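Local coordinates for solute-binding protein (Thermoactinomyces vulgaris, PDB 2ZYO), which binds maltodextrins, here maltotetraose, and probably serves a carbohydrate transport system of the cell membrane as its cyclo/maltodextrin receptor, at residues K20-E25 with K73-T79; H82-E87 with P349-P354. All coordinates share one frame; numbering follows the deposited sequence.

Interaction 1 (K20-E25 with K73-T79); sequences KLVVWE and KGADLVT
The methyl group of Ala-75 sits squarely over the pyrrole half of the Trp-24 indole, with Ala-75 CB 3.3 Å from the centroid of the five-membered ring and almost on its normal, a clear CH-pi contact. Trp-24 owes this position to its first torsion (chi1 -68°), which sets CG opposite the carbonyl carbon. At the benzo half, Trp-24 CE3 meets Val-78 CG1 of strand 77-79 at 3.7 Å, the two side chains lying side by side and pointing the same way. At the indole edge a water in the ring plane accepts from Trp-24 NE1 and donates to Lys-73 O, while Gln-61, Lys-64 and Asp-68 of helix 61-71 also pack on this residue.

Asp-76 gives the contact its polar half. Its OD2 takes the N-H of Val-22 at 2.8 Å on the anti lone pair, in a fairly straight bond (162°), and a second water joins OD2 to Lys-20 O. Leu-21 CD2 lies 3.7 Å from Asp-76 OD2, the two side chains crossing at about a right angle. The other carboxylate oxygen, OD1, bonds to Ser-290. Val-22 O in turn is gripped twice, by Asp-76 N at 2.8 Å and, more nearly head-on, by Leu-77 N at 3.1 Å. Trp-24 N then reaches Leu-77 O, also at 3.1 Å.

Strands 20-25 and 77-79 run parallel, 7° apart. With strand 50-55 bonded to the other side of 20-25, this is the beta-alpha-beta build of a periplasmic-binding-protein lobe. Chemically, a carboxylate stands in for a backbone acceptor just before regular strand pairing begins, and its several donors probably favour the ionised form.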
loop_
_atom_site.group_PDB
_atom_site.type_symbol
_atom_site.label_atom_id
_atom_site.label_comp_id
_atom_site.label_asym_id
_atom_site.label_seq_id
_atom_site.Cartn_x
_atom_site.Cartn_y
_atom_site.Cartn_z
ATOM N N LYS A 20 15.611 -2.339 28.752
ATOM C CA LYS A 20 14.336 -2.282 28.059
ATOM C C LYS A 20 14.490 -1.771 26.630
ATOM O O LYS A 20 15.393 -0.986 26.321
ATOM C CB LYS A 20 13.337 -1.407 28.828
ATOM C CG LYS A 20 13.550 0.091 28.694
ATOM C CD LYS A 20 12.550 0.891 29.521
ATOM C CE LYS A 20 11.156 0.863 28.916
ATOM N NZ LYS A 20 10.259 1.863 29.557
ATOM N N LEU A 21 13.604 -2.246 25.764
ATOM C CA LEU A 21 13.447 -1.697 24.429
ATOM C C LEU A 21 12.019 -1.188 24.325
ATOM O O LEU A 21 11.119 -1.730 24.967
ATOM C CB LEU A 21 13.731 -2.763 23.366
ATOM C CG LEU A 21 15.183 -3.260 23.303
ATOM C CD1 LEU A 21 15.289 -4.541 22.485
ATOM C CD2 LEU A 21 16.122 -2.181 22.758
ATOM N N VAL A 22 11.822 -0.135 23.539
ATOM C CA VAL A 22 10.502 0.474 23.388
ATOM C C VAL A 22 10.010 0.299 21.955
ATOM O O VAL A 22 10.761 0.513 21.002
ATOM C CB VAL A 22 10.506 1.976 23.787
ATOM C CG1 VAL A 22 9.114 2.588 23.649
ATOM C CG2 VAL A 22 11.014 2.157 25.218
ATOM N N VAL A 23 8.745 -0.095 21.825
ATOM C CA VAL A 23 8.119 -0.329 20.531
ATOM C C VAL A 23 6.827 0.480 20.477
ATOM O O VAL A 23 6.035 0.432 21.415
ATOM C CB VAL A 23 7.801 -1.835 20.339
ATOM C CG1 VAL A 23 6.976 -2.074 19.094
ATOM C CG2 VAL A 23 9.087 -2.659 20.279
ATOM N N TRP A 24 6.627 1.235 19.397
ATOM C CA TRP A 24 5.352 1.920 19.170
ATOM C C TRP A 24 4.513 1.138 18.169
ATOM O O TRP A 24 4.986 0.805 17.081
ATOM C CB TRP A 24 5.554 3.348 18.658
ATOM C CG TRP A 24 6.147 4.309 19.647
ATOM C CD1 TRP A 24 6.300 4.125 20.992
ATOM C CD2 TRP A 24 6.638 5.621 19.363
ATOM N NE1 TRP A 24 6.880 5.236 21.559
ATOM C CE2 TRP A 24 7.091 6.172 20.582
ATOM C CE3 TRP A 24 6.748 6.384 18.192
ATOM C CZ2 TRP A 24 7.645 7.453 20.665
ATOM C CZ3 TRP A 24 7.299 7.659 18.275
ATOM C CH2 TRP A 24 7.742 8.178 19.504
ATOM N N GLU A 25 3.269 0.854 18.542
ATOM C CA GLU A 25 2.358 0.098 17.690
ATOM C C GLU A 25 0.998 0.791 17.584
ATOM O O GLU A 25 0.583 1.506 18.501
ATOM C CB GLU A 25 2.206 -1.339 18.209
ATOM C CG GLU A 25 1.310 -2.260 17.368
ATOM C CD GLU A 25 1.780 -2.410 15.929
ATOM O OE1 GLU A 25 2.399 -3.446 15.616
ATOM O OE2 GLU A 25 1.536 -1.497 15.111
ATOM N N LYS A 73 13.148 10.145 24.634
ATOM C CA LYS A 73 11.943 9.423 25.049
ATOM C C LYS A 73 11.312 8.645 23.891
ATOM O O LYS A 73 10.185 8.153 23.998
ATOM C CB LYS A 73 10.923 10.403 25.640
ATOM C CG LYS A 73 11.448 11.248 26.794
ATOM C CD LYS A 73 10.505 12.401 27.090
ATOM C CE LYS A 73 11.142 13.402 28.037
ATOM N NZ LYS A 73 10.202 14.499 28.397
ATOM N N GLY A 74 12.044 8.537 22.785
ATOM C CA GLY A 74 11.533 7.871 21.595
ATOM C C GLY A 74 11.601 6.358 21.667
ATOM O O GLY A 74 12.352 5.791 22.468
ATOM N N ALA A 75 10.808 5.708 20.820
ATOM C CA ALA A 75 10.833 4.255 20.678
ATOM C C ALA A 75 12.099 3.789 19.976
ATOM O O ALA A 75 12.706 4.534 19.212
ATOM C CB ALA A 75 9.623 3.787 19.903
ATOM N N ASP A 76 12.492 2.547 20.236
ATOM C CA ASP A 76 13.572 1.928 19.481
ATOM C C ASP A 76 13.052 1.451 18.131
ATOM O O ASP A 76 13.701 1.651 17.099
ATOM C CB ASP A 76 14.185 0.776 20.273
ATOM C CG ASP A 76 14.825 1.244 21.563
ATOM O OD1 ASP A 76 15.925 1.828 21.500
ATOM O OD2 ASP A 76 14.224 1.040 22.638
ATOM N N LEU A 77 11.872 0.835 18.147
ATOM C CA LEU A 77 11.226 0.379 16.921
ATOM C C LEU A 77 9.927 1.133 16.684
ATOM O O LEU A 77 9.118 1.301 17.598
ATOM C CB LEU A 77 10.964 -1.132 16.963
ATOM C CG LEU A 77 12.151 -2.091 17.134
ATOM C CD1 LEU A 77 11.670 -3.524 16.991
ATOM C CD2 LEU A 77 13.277 -1.806 16.143
ATOM N N VAL A 78 9.752 1.591 15.447
ATOM C CA VAL A 78 8.563 2.331 15.030
ATOM C C VAL A 78 7.993 1.706 13.759
ATOM O O VAL A 78 8.638 0.861 13.133
ATOM C CB VAL A 78 8.874 3.832 14.788
ATOM C CG1 VAL A 78 9.223 4.529 16.104
ATOM C CG2 VAL A 78 10.005 3.998 13.772
ATOM N N THR A 79 6.785 2.116 13.383
ATOM C CA THR A 79 6.111 1.543 12.223
ATOM C C THR A 79 5.147 2.520 11.552
ATOM O O THR A 79 4.422 3.250 12.226
ATOM C CB THR A 79 5.393 0.207 12.584
ATOM O OG1 THR A 79 4.780 -0.351 11.416
ATOM C CG2 THR A 79 4.346 0.401 13.673
HETATM O O HOH W 1 15.495 1.486 24.897
HETATM O O HOH W 2 7.920 6.101 24.127
#

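Interaction 2 (H82-E87 with P349-P354); sequences HDRLGE and PMPSIP
Backbone carbonyls and one histidine make this a mainly polar docking, in which a short 3-10 turn at His-82 and Asp-83 and the first residues of helix 85-90 rest on the loop after strand 348-349, close to the bound sugar. His-82 NE2 donates to Met-350 O at 2.8 Å, meeting a lone pair in the carbonyl plane although the oxygen lies 27° out of the ring plane. ND1 accepts from Val-281 N, so both ring nitrogens are engaged. A leucine in place of His-82 would probably leave Met-350 O and Val-281 N without their mate. Further along, Gly-86 N makes a weak bond to Ser-352 O at 2.9 Å, and Gly-86 CA lies 3.1 Å from the same oxygen, the backbones meeting with no side chain between.

Arg-84 is the helix N-cap residue and belongs to the glycan pocket of this solute-binding fold. Its guanidinium forms salt bridges, both with weak hydrogen bonds, to Asp-83 OD2, 3.1 Å from Arg-84 NE, and, through NH1, to Glu-87 OE2, while NH2 bonds weakly to a glucose O3. Pro-354 CB slides past Glu-87 CG at 4.0 Å, the two side chains running in opposite directions. One water donates to both Asp-83 O and Ile-353 O, bridging the two backbones.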
loop_
_atom_site.group_PDB
_atom_site.type_symbol
_atom_site.label_atom_id
_atom_site.label_comp_id
_atom_site.label_asym_id
_atom_site.label_seq_id
_atom_site.Cartn_x
_atom_site.Cartn_y
_atom_site.Cartn_z
ATOM N N HIS A 82 5.171 2.497 4.126
ATOM C CA HIS A 82 6.498 2.763 3.560
ATOM C C HIS A 82 6.586 3.999 2.665
ATOM O O HIS A 82 7.682 4.481 2.390
ATOM C CB HIS A 82 6.989 1.547 2.767
ATOM C CG HIS A 82 6.528 1.536 1.343
ATOM N ND1 HIS A 82 5.290 1.063 0.964
ATOM C CD2 HIS A 82 7.131 1.959 0.206
ATOM C CE1 HIS A 82 5.154 1.187 -0.344
ATOM N NE2 HIS A 82 6.258 1.727 -0.828
ATOM N N ASP A 83 5.445 4.499 2.190
ATOM C CA ASP A 83 5.452 5.605 1.225
ATOM C C ASP A 83 6.023 6.909 1.799
ATOM O O ASP A 83 6.379 7.818 1.048
ATOM C CB ASP A 83 4.060 5.828 0.617
ATOM C CG ASP A 83 3.007 6.146 1.659
ATOM O OD1 ASP A 83 2.654 5.242 2.444
ATOM O OD2 ASP A 83 2.519 7.296 1.679
ATOM N N ARG A 84 6.130 6.982 3.124
ATOM C CA ARG A 84 6.696 8.158 3.793
ATOM C C ARG A 84 8.103 7.892 4.343
ATOM O O ARG A 84 8.621 8.666 5.157
ATOM C CB ARG A 84 5.756 8.665 4.900
ATOM C CG ARG A 84 4.312 8.920 4.448
ATOM C CD ARG A 84 4.190 10.098 3.494
ATOM N NE ARG A 84 2.885 10.120 2.834
ATOM C CZ ARG A 84 2.444 11.106 2.056
ATOM N NH1 ARG A 84 3.195 12.176 1.827
ATOM N NH2 ARG A 84 1.240 11.020 1.507
ATOM N N LEU A 85 8.721 6.805 3.881
ATOM C CA LEU A 85 10.074 6.435 4.298
ATOM C C LEU A 85 11.113 7.487 3.910
ATOM O O LEU A 85 12.008 7.796 4.697
ATOM C CB LEU A 85 10.467 5.072 3.714
ATOM C CG LEU A 85 11.788 4.436 4.151
ATOM C CD1 LEU A 85 11.766 4.112 5.638
ATOM C CD2 LEU A 85 12.073 3.187 3.334
ATOM N N GLY A 86 10.981 8.030 2.700
ATOM C CA GLY A 86 11.911 9.034 2.186
ATOM C C GLY A 86 12.024 10.256 3.072
ATOM O O GLY A 86 13.130 10.709 3.369
ATOM N N GLU A 87 10.875 10.777 3.497
ATOM C CA GLU A 87 10.811 11.903 4.432
ATOM C C GLU A 87 11.549 11.583 5.733
ATOM O O GLU A 87 12.305 12.409 6.241
ATOM C CB GLU A 87 9.354 12.265 4.734
ATOM C CG GLU A 87 8.617 12.949 3.589
ATOM C CD GLU A 87 7.106 12.814 3.694
ATOM O OE1 GLU A 87 6.540 13.127 4.765
ATOM O OE2 GLU A 87 6.482 12.400 2.694
ATOM N N PRO A 349 6.165 -1.153 -5.544
ATOM C CA PRO A 349 6.021 -0.309 -4.362
ATOM C C PRO A 349 5.641 1.121 -4.723
ATOM O O PRO A 349 6.165 1.675 -5.693
ATOM C CB PRO A 349 7.419 -0.343 -3.731
ATOM C CG PRO A 349 8.076 -1.560 -4.304
ATOM C CD PRO A 349 7.544 -1.650 -5.693
ATOM N N MET A 350 4.723 1.709 -3.960
ATOM C CA MET A 350 4.465 3.137 -4.076
ATOM C C MET A 350 5.784 3.876 -3.874
ATOM O O MET A 350 6.546 3.534 -2.964
ATOM C CB MET A 350 3.456 3.601 -3.032
ATOM C CG MET A 350 2.011 3.382 -3.425
ATOM S SD MET A 350 0.869 4.003 -2.185
ATOM C CE MET A 350 1.200 2.874 -0.850
ATOM N N PRO A 351 6.073 4.873 -4.733
ATOM C CA PRO A 351 7.277 5.682 -4.551
ATOM C C PRO A 351 7.358 6.232 -3.130
ATOM O O PRO A 351 6.351 6.691 -2.584
ATOM C CB PRO A 351 7.082 6.817 -5.559
ATOM C CG PRO A 351 6.260 6.200 -6.641
ATOM C CD PRO A 351 5.308 5.288 -5.924
ATOM N N SER A 352 8.548 6.164 -2.540
ATOM C CA SER A 352 8.743 6.564 -1.149
ATOM C C SER A 352 9.537 7.862 -1.000
ATOM O O SER A 352 9.752 8.332 0.118
ATOM C CB SER A 352 9.421 5.439 -0.362
ATOM O OG SER A 352 10.674 5.112 -0.929
ATOM N N ILE A 353 9.968 8.439 -2.119
ATOM C CA ILE A 353 10.680 9.721 -2.092
ATOM C C ILE A 353 9.734 10.849 -1.655
ATOM O O ILE A 353 8.532 10.779 -1.923
ATOM C CB ILE A 353 11.378 10.049 -3.447
ATOM C CG1 ILE A 353 10.357 10.240 -4.580
ATOM C CG2 ILE A 353 12.400 8.964 -3.794
ATOM C CD1 ILE A 353 10.927 10.929 -5.816
ATOM N N PRO A 354 10.264 11.877 -0.957
ATOM C CA PRO A 354 9.403 12.952 -0.447
ATOM C C PRO A 354 8.550 13.619 -1.528
ATOM O O PRO A 354 7.418 14.026 -1.257
ATOM C CB PRO A 354 10.403 13.955 0.137
ATOM C CG PRO A 354 11.588 13.133 0.495
ATOM C CD PRO A 354 11.676 12.091 -0.583
HETATM O O HOH W 3 5.973 10.003 -0.389
HETATM O O HOH W 4 8.660 10.104 1.854
#

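Overall arrangement
From the N terminus, strand 20-25 is laid down first; the chain then passes through helix 30-47, strand 50-55 and helix 61-71 before interaction 1 closes that local loop on 73-79. Strand 77-81 runs on toward the sugar, and only two residues separate 73-79 from His-82, where interaction 2 opens. That second loop is far longer: 261 residues of mixed helix and strand intervene before 349-354 returns to the start of helix 85-90. The two contacts are therefore in series, neither nested nor crossed, with centres about 21 Å apart. The first ties neighbouring strands together; the second joins a helix start beside the glycan to a late loop.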